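Local coordinates for protein Two-component response regulator, LuxR family (Aurantimonas sp., PDB 3CZ5) that is probably a DNA-binding transcription regulator of two-component signalling, represented here by its receiver domain, which is probably phosphorylated, at residues S4-M9 and T51-V56; V17-R22 and V34-D39; E26-Y31 and A118-L123. One frame throughout, in Å; residues are numbered along the deposited sequence.

Contact 1 of 3, residues S4-M9 and T51-V56; sequences STARIM and TPDIVV
Asp53 holds the backbone of Arg7 by two bonds. Its OD2 accepts a straight hydrogen bond from Arg7 N (2.6 Å, 179° at the hydrogen) through the anti lone pair. Its own N gives one to Arg7 O (2.9 Å). The first torsion of Asp53 sets CG beside its own backbone N (chi1 -64°), on the side of Arg7 N. The guanidinium turns elsewhere, with NH1 bonded to Thr50 O, and its plane is nearly perpendicular to the carboxylate. An alanine in place of Asp53 would probably leave Arg7 N without this acceptor and the start of the strand more loosely held.

Further on the pairing is between strands. Met9 N bonds to Ile54 O at 3.2 Å, and Val56 N to Met9 O at 2.8 Å. Met9 CB rests on Pro52 CG (3.9 Å) and beside Val55 CB (4.1 Å). Met9 CG is anti to its backbone N, and the extended chain then leads away towards Ala37 and Leu46. On the other face of the sheet from Met9 and Val55, Ile8 and Ile54 lie side by side, pointing the same way. This is the parallel pairing of strands 6-11 and 54-57 in the CheY-like receiver fold.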
loop_
_atom_site.group_PDB
_atom_site.type_symbol
_atom_site.label_atom_id
_atom_site.label_comp_id
_atom_site.label_asym_id
_atom_site.label_seq_id
_atom_site.Cartn_x
_atom_site.Cartn_y
_atom_site.Cartn_z
ATOM N N SER A 4 17.284 -11.029 -4.545
ATOM C CA SER A 4 16.285 -9.997 -4.974
ATOM C C SER A 4 15.473 -9.403 -3.806
ATOM O O SER A 4 14.248 -9.477 -3.799
ATOM C CB SER A 4 15.337 -10.615 -6.017
ATOM O OG SER A 4 14.098 -9.946 -6.053
ATOM N N THR A 5 16.165 -8.749 -2.875
ATOM C CA THR A 5 15.779 -8.618 -1.430
ATOM C C THR A 5 14.795 -7.448 -1.048
ATOM O O THR A 5 14.374 -6.760 -1.972
ATOM C CB THR A 5 17.108 -8.539 -0.635
ATOM O OG1 THR A 5 16.842 -8.650 0.754
ATOM C CG2 THR A 5 17.873 -7.226 -0.975
ATOM N N ALA A 6 14.389 -7.242 0.239
ATOM C CA ALA A 6 13.425 -6.098 0.636
ATOM C C ALA A 6 12.862 -5.943 2.079
ATOM O O ALA A 6 12.336 -6.883 2.676
ATOM C CB ALA A 6 12.282 -6.019 -0.309
ATOM N N ARG A 7 12.916 -4.749 2.649
ATOM C CA ARG A 7 12.329 -4.561 3.981
ATOM C C ARG A 7 10.974 -3.843 3.869
ATOM O O ARG A 7 10.930 -2.834 3.181
ATOM C CB ARG A 7 13.289 -3.765 4.870
ATOM C CG ARG A 7 14.686 -4.403 4.956
ATOM C CD ARG A 7 15.782 -3.545 5.698
ATOM N NE ARG A 7 15.475 -3.192 7.099
ATOM C CZ ARG A 7 15.035 -1.963 7.482
ATOM N NH1 ARG A 7 14.872 -0.967 6.558
ATOM N NH2 ARG A 7 14.775 -1.676 8.788
ATOM N N ILE A 8 9.896 -4.328 4.536
ATOM C CA ILE A 8 8.531 -3.774 4.383
ATOM C C ILE A 8 7.865 -3.310 5.717
ATOM O O ILE A 8 8.059 -3.928 6.770
ATOM C CB ILE A 8 7.560 -4.836 3.676
ATOM C CG1 ILE A 8 7.966 -5.132 2.204
ATOM C CG2 ILE A 8 6.096 -4.402 3.717
ATOM C CD1 ILE A 8 8.385 -6.580 1.920
ATOM N N MET A 9 7.062 -2.234 5.666
ATOM C CA MET A 9 6.257 -1.797 6.783
ATOM C C MET A 9 4.756 -2.033 6.490
ATOM O O MET A 9 4.309 -1.763 5.349
ATOM C CB MET A 9 6.471 -0.324 6.953
ATOM C CG MET A 9 5.611 0.341 8.098
ATOM S SD MET A 9 6.264 2.026 8.459
ATOM C CE MET A 9 5.729 2.040 10.108
ATOM N N THR A 51 12.922 3.541 7.706
ATOM C CA THR A 51 12.947 3.938 6.287
ATOM C C THR A 51 12.944 2.689 5.389
ATOM O O THR A 51 13.960 2.434 4.745
ATOM C CB THR A 51 14.241 4.685 5.973
ATOM O OG1 THR A 51 15.362 3.862 6.320
ATOM C CG2 THR A 51 14.324 6.031 6.778
ATOM N N PRO A 52 11.804 1.931 5.347
ATOM C CA PRO A 52 11.683 0.700 4.593
ATOM C C PRO A 52 11.598 0.895 3.087
ATOM O O PRO A 52 11.400 2.013 2.591
ATOM C CB PRO A 52 10.333 0.159 5.046
ATOM C CG PRO A 52 9.529 1.411 5.355
ATOM C CD PRO A 52 10.516 2.334 5.955
ATOM N N ASP A 53 11.730 -0.202 2.362
ATOM C CA ASP A 53 11.787 -0.129 0.955
ATOM C C ASP A 53 10.413 0.076 0.427
ATOM O O ASP A 53 10.262 0.460 -0.714
ATOM C CB ASP A 53 12.314 -1.424 0.415
ATOM C CG ASP A 53 13.728 -1.687 0.851
ATOM O OD1 ASP A 53 14.571 -0.799 0.626
ATOM O OD2 ASP A 53 14.040 -2.776 1.397
ATOM N N ILE A 54 9.397 -0.194 1.213
ATOM C CA ILE A 54 8.039 -0.063 0.708
ATOM C C ILE A 54 7.151 -0.184 1.877
ATOM O O ILE A 54 7.363 -1.079 2.747
ATOM C CB ILE A 54 7.613 -1.216 -0.230
ATOM C CG1 ILE A 54 6.182 -1.007 -0.712
ATOM C CG2 ILE A 54 7.620 -2.633 0.470
ATOM C CD1 ILE A 54 5.951 -1.576 -2.165
ATOM N N VAL A 55 6.146 0.685 1.917
ATOM C CA VAL A 55 5.131 0.556 2.950
ATOM C C VAL A 55 3.811 0.133 2.349
ATOM O O VAL A 55 3.458 0.597 1.281
ATOM C CB VAL A 55 5.019 1.837 3.778
ATOM C CG1 VAL A 55 5.551 3.023 3.020
ATOM C CG2 VAL A 55 3.609 2.048 4.278
ATOM N N VAL A 56 3.147 -0.824 2.988
ATOM C CA VAL A 56 1.785 -1.234 2.652
ATOM C C VAL A 56 0.741 -0.798 3.675
ATOM O O VAL A 56 0.797 -1.208 4.840
ATOM C CB VAL A 56 1.633 -2.727 2.674
ATOM C CG1 VAL A 56 0.104 -3.112 2.556
ATOM C CG2 VAL A 56 2.486 -3.356 1.584
#

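Contact 2 of 3, residues V17-R22 and V34-D39. With PO4 (phosphate ion), chain F.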
loop_
_atom_site.group_PDB
_atom_site.type_symbol
_atom_site.label_atom_id
_atom_site.label_comp_id
_atom_site.label_asym_id
_atom_site.label_seq_id
_atom_site.Cartn_x
_atom_site.Cartn_y
_atom_site.Cartn_z
ATOM N N VAL A 17 -5.692 -9.805 11.106
ATOM C CA VAL A 17 -5.480 -9.840 9.675
ATOM C C VAL A 17 -4.098 -9.280 9.338
ATOM O O VAL A 17 -3.463 -9.679 8.340
ATOM C CB VAL A 17 -6.605 -9.107 8.816
ATOM C CG1 VAL A 17 -7.887 -9.090 9.554
ATOM C CG2 VAL A 17 -6.206 -7.684 8.453
ATOM N N ARG A 18 -3.603 -8.317 10.112
ATOM C CA ARG A 18 -2.317 -7.722 9.688
ATOM C C ARG A 18 -1.336 -8.843 9.663
ATOM O O ARG A 18 -0.572 -9.020 8.680
ATOM C CB ARG A 18 -1.833 -6.731 10.676
ATOM C CG ARG A 18 -0.798 -5.849 10.107
ATOM C CD ARG A 18 -0.531 -4.777 11.127
ATOM N NE ARG A 18 -0.176 -5.370 12.406
ATOM C CZ ARG A 18 -0.652 -4.915 13.549
ATOM N NH1 ARG A 18 -1.520 -3.905 13.478
ATOM N NH2 ARG A 18 -0.269 -5.444 14.716
ATOM N N GLU A 19 -1.392 -9.649 10.732
ATOM C CA GLU A 19 -0.459 -10.776 10.835
ATOM C C GLU A 19 -0.619 -11.826 9.679
ATOM O O GLU A 19 0.390 -12.363 9.187
ATOM C CB GLU A 19 -0.537 -11.467 12.188
ATOM C CG GLU A 19 0.822 -11.785 12.712
ATOM C CD GLU A 19 1.635 -10.501 12.929
ATOM O OE1 GLU A 19 0.978 -9.451 13.294
ATOM O OE2 GLU A 19 2.912 -10.540 12.743
ATOM N N GLY A 20 -1.865 -12.116 9.275
ATOM C CA GLY A 20 -2.098 -12.981 8.201
ATOM C C GLY A 20 -1.402 -12.453 6.963
ATOM O O GLY A 20 -0.806 -13.201 6.187
ATOM N N TYR A 21 -1.475 -11.159 6.743
ATOM C CA TYR A 21 -0.822 -10.631 5.566
ATOM C C TYR A 21 0.667 -10.601 5.731
ATOM O O TYR A 21 1.400 -10.775 4.747
ATOM C CB TYR A 21 -1.306 -9.249 5.240
ATOM C CG TYR A 21 -2.684 -9.232 4.683
ATOM C CD1 TYR A 21 -2.985 -10.044 3.661
ATOM C CD2 TYR A 21 -3.659 -8.381 5.177
ATOM C CE1 TYR A 21 -4.197 -10.067 3.109
ATOM C CE2 TYR A 21 -4.925 -8.370 4.616
ATOM C CZ TYR A 21 -5.176 -9.247 3.562
ATOM O OH TYR A 21 -6.404 -9.376 2.932
ATOM N N ARG A 22 1.159 -10.377 6.942
ATOM C CA ARG A 22 2.606 -10.523 7.068
ATOM C C ARG A 22 3.076 -11.905 6.590
ATOM O O ARG A 22 4.031 -12.069 5.817
ATOM C CB ARG A 22 3.039 -10.347 8.497
ATOM C CG ARG A 22 4.446 -10.884 8.725
ATOM C CD ARG A 22 4.783 -10.587 10.166
ATOM N NE ARG A 22 4.344 -11.663 11.082
ATOM C CZ ARG A 22 4.703 -12.934 10.910
ATOM N NH1 ARG A 22 5.489 -13.253 9.913
ATOM N NH2 ARG A 22 4.311 -13.863 11.754
ATOM N N VAL A 34 9.168 -5.592 8.446
ATOM C CA VAL A 34 10.130 -5.128 9.398
ATOM C C VAL A 34 9.571 -4.194 10.528
ATOM O O VAL A 34 10.163 -4.084 11.603
ATOM C CB VAL A 34 11.159 -4.437 8.602
ATOM C CG1 VAL A 34 10.773 -2.984 8.518
ATOM C CG2 VAL A 34 12.458 -4.636 9.167
ATOM N N ALA A 35 8.439 -3.530 10.293
ATOM C CA ALA A 35 7.768 -2.709 11.311
ATOM C C ALA A 35 6.285 -2.929 11.038
ATOM O O ALA A 35 5.918 -2.968 9.856
ATOM C CB ALA A 35 8.077 -1.285 11.100
ATOM N N GLU A 36 5.468 -3.097 12.097
ATOM C CA GLU A 36 4.020 -3.078 11.978
ATOM C C GLU A 36 3.351 -1.855 12.683
ATOM O O GLU A 36 3.571 -1.587 13.888
ATOM C CB GLU A 36 3.469 -4.361 12.518
ATOM C CG GLU A 36 3.709 -5.482 11.646
ATOM C CD GLU A 36 2.993 -6.671 12.171
ATOM O OE1 GLU A 36 2.568 -6.567 13.349
ATOM O OE2 GLU A 36 2.865 -7.686 11.442
ATOM N N ALA A 37 2.537 -1.104 11.952
ATOM C CA ALA A 37 1.893 0.111 12.528
ATOM C C ALA A 37 0.380 -0.000 12.544
ATOM O O ALA A 37 -0.210 -0.732 11.770
ATOM C CB ALA A 37 2.323 1.376 11.785
ATOM N N ALA A 38 -0.270 0.726 13.433
ATOM C CA ALA A 38 -1.722 0.555 13.571
ATOM C C ALA A 38 -2.493 1.775 13.212
ATOM O O ALA A 38 -3.699 1.704 13.311
ATOM C CB ALA A 38 -2.042 0.228 14.984
ATOM N N ASP A 39 -1.827 2.910 12.950
ATOM C CA ASP A 39 -2.458 4.130 12.437
ATOM C C ASP A 39 -1.427 5.001 11.783
ATOM O O ASP A 39 -0.247 4.673 11.762
ATOM C CB ASP A 39 -3.004 4.935 13.579
ATOM C CG ASP A 39 -1.947 5.167 14.659
ATOM O OD1 ASP A 39 -0.835 5.682 14.361
ATOM O OD2 ASP A 39 -2.250 4.859 15.822
HETATM P P PO4 F . -8.928 -8.317 13.784
HETATM O O1 PO4 F . -10.318 -7.749 13.768
HETATM O O2 PO4 F . -8.704 -9.442 12.829
HETATM O O3 PO4 F . -8.318 -7.115 13.099
HETATM O O4 PO4 F . -8.516 -8.555 15.204
#
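Arg18 and Glu36 form the salt bridge of this contact. Both of its bonds converge on Glu36 OE1, one from Arg18 NE at 3.1 Å and one from Arg18 NH2 at 3.3 Å. Both are weak and bent. The oxygen sits at the guanidinium edge, but the two charged planes are 64° apart, so this is not a flat, two-oxygen pairing. Glu36 reaches out from the strand on an extended chain. Arg18 bends at its third torsion (chi3 55°), which turns NE towards the carboxylate. The third nitrogen, Arg18 NH1, bonds to Asp12 O, so one guanidinium serves two partners.

Like charges also meet here. Glu19 OE2 and Glu36 OE2 are 3.1 Å apart, two acceptors with no bond between them. Nearby positive charge is likely to offset their repulsion. Arg22 NE makes a salt bridge to Glu19 OE2, one turn along the same helix. Arg22 also places CD 3.7 Å from Glu36 OE2, while its NE stays beyond salt-bridge distance of that oxygen. The Arg22 and Glu36 side chains cross at about a right angle.

Beyond the charges there is little packing: Ala38 CB lies 4.4 Å from Arg18 NH1.

A phosphate ion, probably from the crystallisation liquor, takes a long, weak hydrogen bond from Val17 N through O2.

The contact lies at the surface, where helix 15-25 runs roughly antiparallel over strand 31-37, an outermost strand of the sheet. Together with strand 6-11 they make a beta-alpha-beta unit. Ala37 faces the opposite way from Glu36, towards helix 40-48, where it touches Leu46.

Contact 3 of 3, residues E26-Y31 and A118-L123; sequences ERRPGY and AIEAIL
Arg28 and Glu120 bring the irregular segment 26-31 closest to helix 114-122, yet their CA atoms are 9.5 Å apart, so long side chains must span the gap.

The polar link is a salt bridge. Arg28 NE gives a hydrogen bond to Glu120 OE1 at 2.7 Å, with 165° at the hydrogen. OE1 lies near the guanidinium plane and is met nearly along its C-O axis, while the carboxylate plane stands almost perpendicular to the guanidinium. The other two nitrogens are also used. Arg28 NH1 bonds to Pro29 O at 2.8 Å, and NH2 to Ser4 OG. These bonds would hold the guanidinium from turning.

Tyr31 carries the apolar part. Arg28 CG sits over the centre of one ring face, 3.2 Å above it. Tyr31 CE2 meets Ile119 CG2 at 3.3 Å, the two side chains sliding past each other in opposite directions. At the tip, Tyr31 OH lies against the start of the Glu120 side chain, 3.4 Å from CG. Leu123 CD1 lies 4.3 Å from Tyr31 CZ.

Segment 26-31 is the turn from helix 15-25 into strand 31-37. Helix 114-122 comes up to it across the start of strand 6-11, where Ala6 touches both Tyr31 and Leu123. On its inner side the helix packs on strand 82-86, with Ile119 and Ile122 on Leu83.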
loop_
_atom_site.group_PDB
_atom_site.type_symbol
_atom_site.label_atom_id
_atom_site.label_comp_id
_atom_site.label_asym_id
_atom_site.label_seq_id
_atom_site.Cartn_x
_atom_site.Cartn_y
_atom_site.Cartn_z
ATOM N N GLU A 26 5.595 -12.868 3.491
ATOM C CA GLU A 26 6.925 -13.408 3.751
ATOM C C GLU A 26 7.144 -14.765 3.159
ATOM O O GLU A 26 8.204 -15.339 3.301
ATOM C CB GLU A 26 7.279 -13.402 5.209
ATOM C CG GLU A 26 7.579 -12.050 5.721
ATOM C CD GLU A 26 7.963 -12.130 7.163
ATOM O OE1 GLU A 26 8.023 -13.300 7.613
ATOM O OE2 GLU A 26 8.244 -11.069 7.814
ATOM N N ARG A 27 6.165 -15.275 2.446
ATOM C CA ARG A 27 6.379 -16.552 1.762
ATOM C C ARG A 27 7.169 -16.271 0.483
ATOM O O ARG A 27 7.754 -17.189 -0.111
ATOM C CB ARG A 27 5.070 -17.291 1.482
ATOM C CG ARG A 27 4.114 -17.298 2.720
ATOM C CD ARG A 27 2.878 -18.216 2.550
ATOM N NE ARG A 27 2.375 -18.798 3.812
ATOM C CZ ARG A 27 1.252 -18.414 4.450
ATOM N NH1 ARG A 27 0.500 -17.425 3.939
ATOM N NH2 ARG A 27 0.867 -19.017 5.580
ATOM N N ARG A 28 7.212 -15.003 0.076
ATOM C CA ARG A 28 8.043 -14.632 -1.036
ATOM C C ARG A 28 9.381 -14.354 -0.398
ATOM O O ARG A 28 9.511 -13.389 0.325
ATOM C CB ARG A 28 7.444 -13.434 -1.763
ATOM C CG ARG A 28 8.351 -12.363 -2.330
ATOM C CD ARG A 28 9.608 -12.841 -3.085
ATOM N NE ARG A 28 10.008 -12.023 -4.251
ATOM C CZ ARG A 28 11.217 -11.486 -4.409
ATOM N NH1 ARG A 28 12.163 -11.654 -3.473
ATOM N NH2 ARG A 28 11.473 -10.773 -5.504
ATOM N N PRO A 29 10.373 -15.248 -0.636
ATOM C CA PRO A 29 11.564 -15.191 0.206
ATOM C C PRO A 29 12.330 -13.978 -0.240
ATOM O O PRO A 29 12.057 -13.477 -1.326
ATOM C CB PRO A 29 12.276 -16.534 -0.090
ATOM C CG PRO A 29 11.900 -16.870 -1.411
ATOM C CD PRO A 29 10.535 -16.242 -1.726
ATOM N N GLY A 30 13.220 -13.484 0.613
ATOM C CA GLY A 30 13.740 -12.119 0.474
ATOM C C GLY A 30 12.897 -10.985 1.106
ATOM O O GLY A 30 13.429 -9.990 1.560
ATOM N N TYR A 31 11.586 -11.113 1.148
ATOM C CA TYR A 31 10.760 -10.061 1.698
ATOM C C TYR A 31 10.622 -10.039 3.259
ATOM O O TYR A 31 10.034 -10.930 3.829
ATOM C CB TYR A 31 9.380 -10.188 1.053
ATOM C CG TYR A 31 9.357 -9.704 -0.403
ATOM C CD1 TYR A 31 10.551 -9.591 -1.158
ATOM C CD2 TYR A 31 8.149 -9.387 -1.038
ATOM C CE1 TYR A 31 10.515 -9.126 -2.525
ATOM C CE2 TYR A 31 8.113 -8.916 -2.340
ATOM C CZ TYR A 31 9.283 -8.804 -3.102
ATOM O OH TYR A 31 9.171 -8.352 -4.406
ATOM N N ALA A 118 1.963 -6.929 -6.716
ATOM C CA ALA A 118 2.032 -5.474 -6.560
ATOM C C ALA A 118 3.330 -5.055 -5.859
ATOM O O ALA A 118 4.172 -4.368 -6.425
ATOM C CB ALA A 118 0.868 -5.000 -5.771
ATOM N N ILE A 119 3.510 -5.453 -4.618
ATOM C CA ILE A 119 4.790 -5.170 -3.975
ATOM C C ILE A 119 6.029 -5.396 -4.937
ATOM O O ILE A 119 6.945 -4.548 -5.008
ATOM C CB ILE A 119 4.949 -6.074 -2.777
ATOM C CG1 ILE A 119 3.988 -5.672 -1.695
ATOM C CG2 ILE A 119 6.371 -6.076 -2.233
ATOM C CD1 ILE A 119 3.940 -6.712 -0.574
ATOM N N GLU A 120 6.036 -6.550 -5.615
ATOM C CA GLU A 120 7.079 -6.939 -6.539
ATOM C C GLU A 120 7.281 -5.890 -7.625
ATOM O O GLU A 120 8.416 -5.444 -7.863
ATOM C CB GLU A 120 6.747 -8.258 -7.231
ATOM C CG GLU A 120 6.467 -9.392 -6.275
ATOM C CD GLU A 120 7.105 -10.735 -6.711
ATOM O OE1 GLU A 120 8.012 -11.221 -5.958
ATOM O OE2 GLU A 120 6.698 -11.287 -7.790
ATOM N N ALA A 121 6.193 -5.504 -8.282
ATOM C CA ALA A 121 6.225 -4.513 -9.363
ATOM C C ALA A 121 6.550 -3.128 -8.952
ATOM O O ALA A 121 7.050 -2.369 -9.778
ATOM C CB ALA A 121 4.915 -4.440 -10.026
ATOM N N ILE A 122 6.137 -2.743 -7.746
ATOM C CA ILE A 122 6.413 -1.399 -7.267
ATOM C C ILE A 122 7.937 -1.277 -7.089
ATOM O O ILE A 122 8.579 -0.266 -7.502
ATOM C CB ILE A 122 5.686 -1.102 -5.960
ATOM C CG1 ILE A 122 4.349 -0.466 -6.258
ATOM C CG2 ILE A 122 6.396 -0.061 -5.206
ATOM C CD1 ILE A 122 3.231 -0.944 -5.304
ATOM N N LEU A 123 8.506 -2.334 -6.489
ATOM C CA LEU A 123 9.953 -2.425 -6.231
ATOM C C LEU A 123 10.731 -2.544 -7.538
ATOM O O LEU A 123 11.962 -2.397 -7.600
ATOM C CB LEU A 123 10.227 -3.613 -5.335
ATOM C CG LEU A 123 9.791 -3.404 -3.894
ATOM C CD1 LEU A 123 10.117 -4.545 -2.970
ATOM C CD2 LEU A 123 10.505 -2.177 -3.324
#

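How the contacts relate
All three contacts belong to one receiver domain built on a single parallel sheet. Strand 6-11 lies between 31-37 and 54-57, and contact 1 joins it to 54-57. Contact 2 covers 31-37 with helix 15-25, its centre about 13 Å from that of contact 1. A probable hydrogen bond from Val34 N to Ile8 O links the two. Contact 3 lies nearer contact 1, about 9 Å between centres, and Ile54 packs on Ile122. The centres of contacts 2 and 3 are about 15 Å apart. Along the chain, contact 2 closes between the two segments of contact 1. Contact 3 crosses both and brings the late helix 114-122 back to the early strands, holding start and end of the domain together.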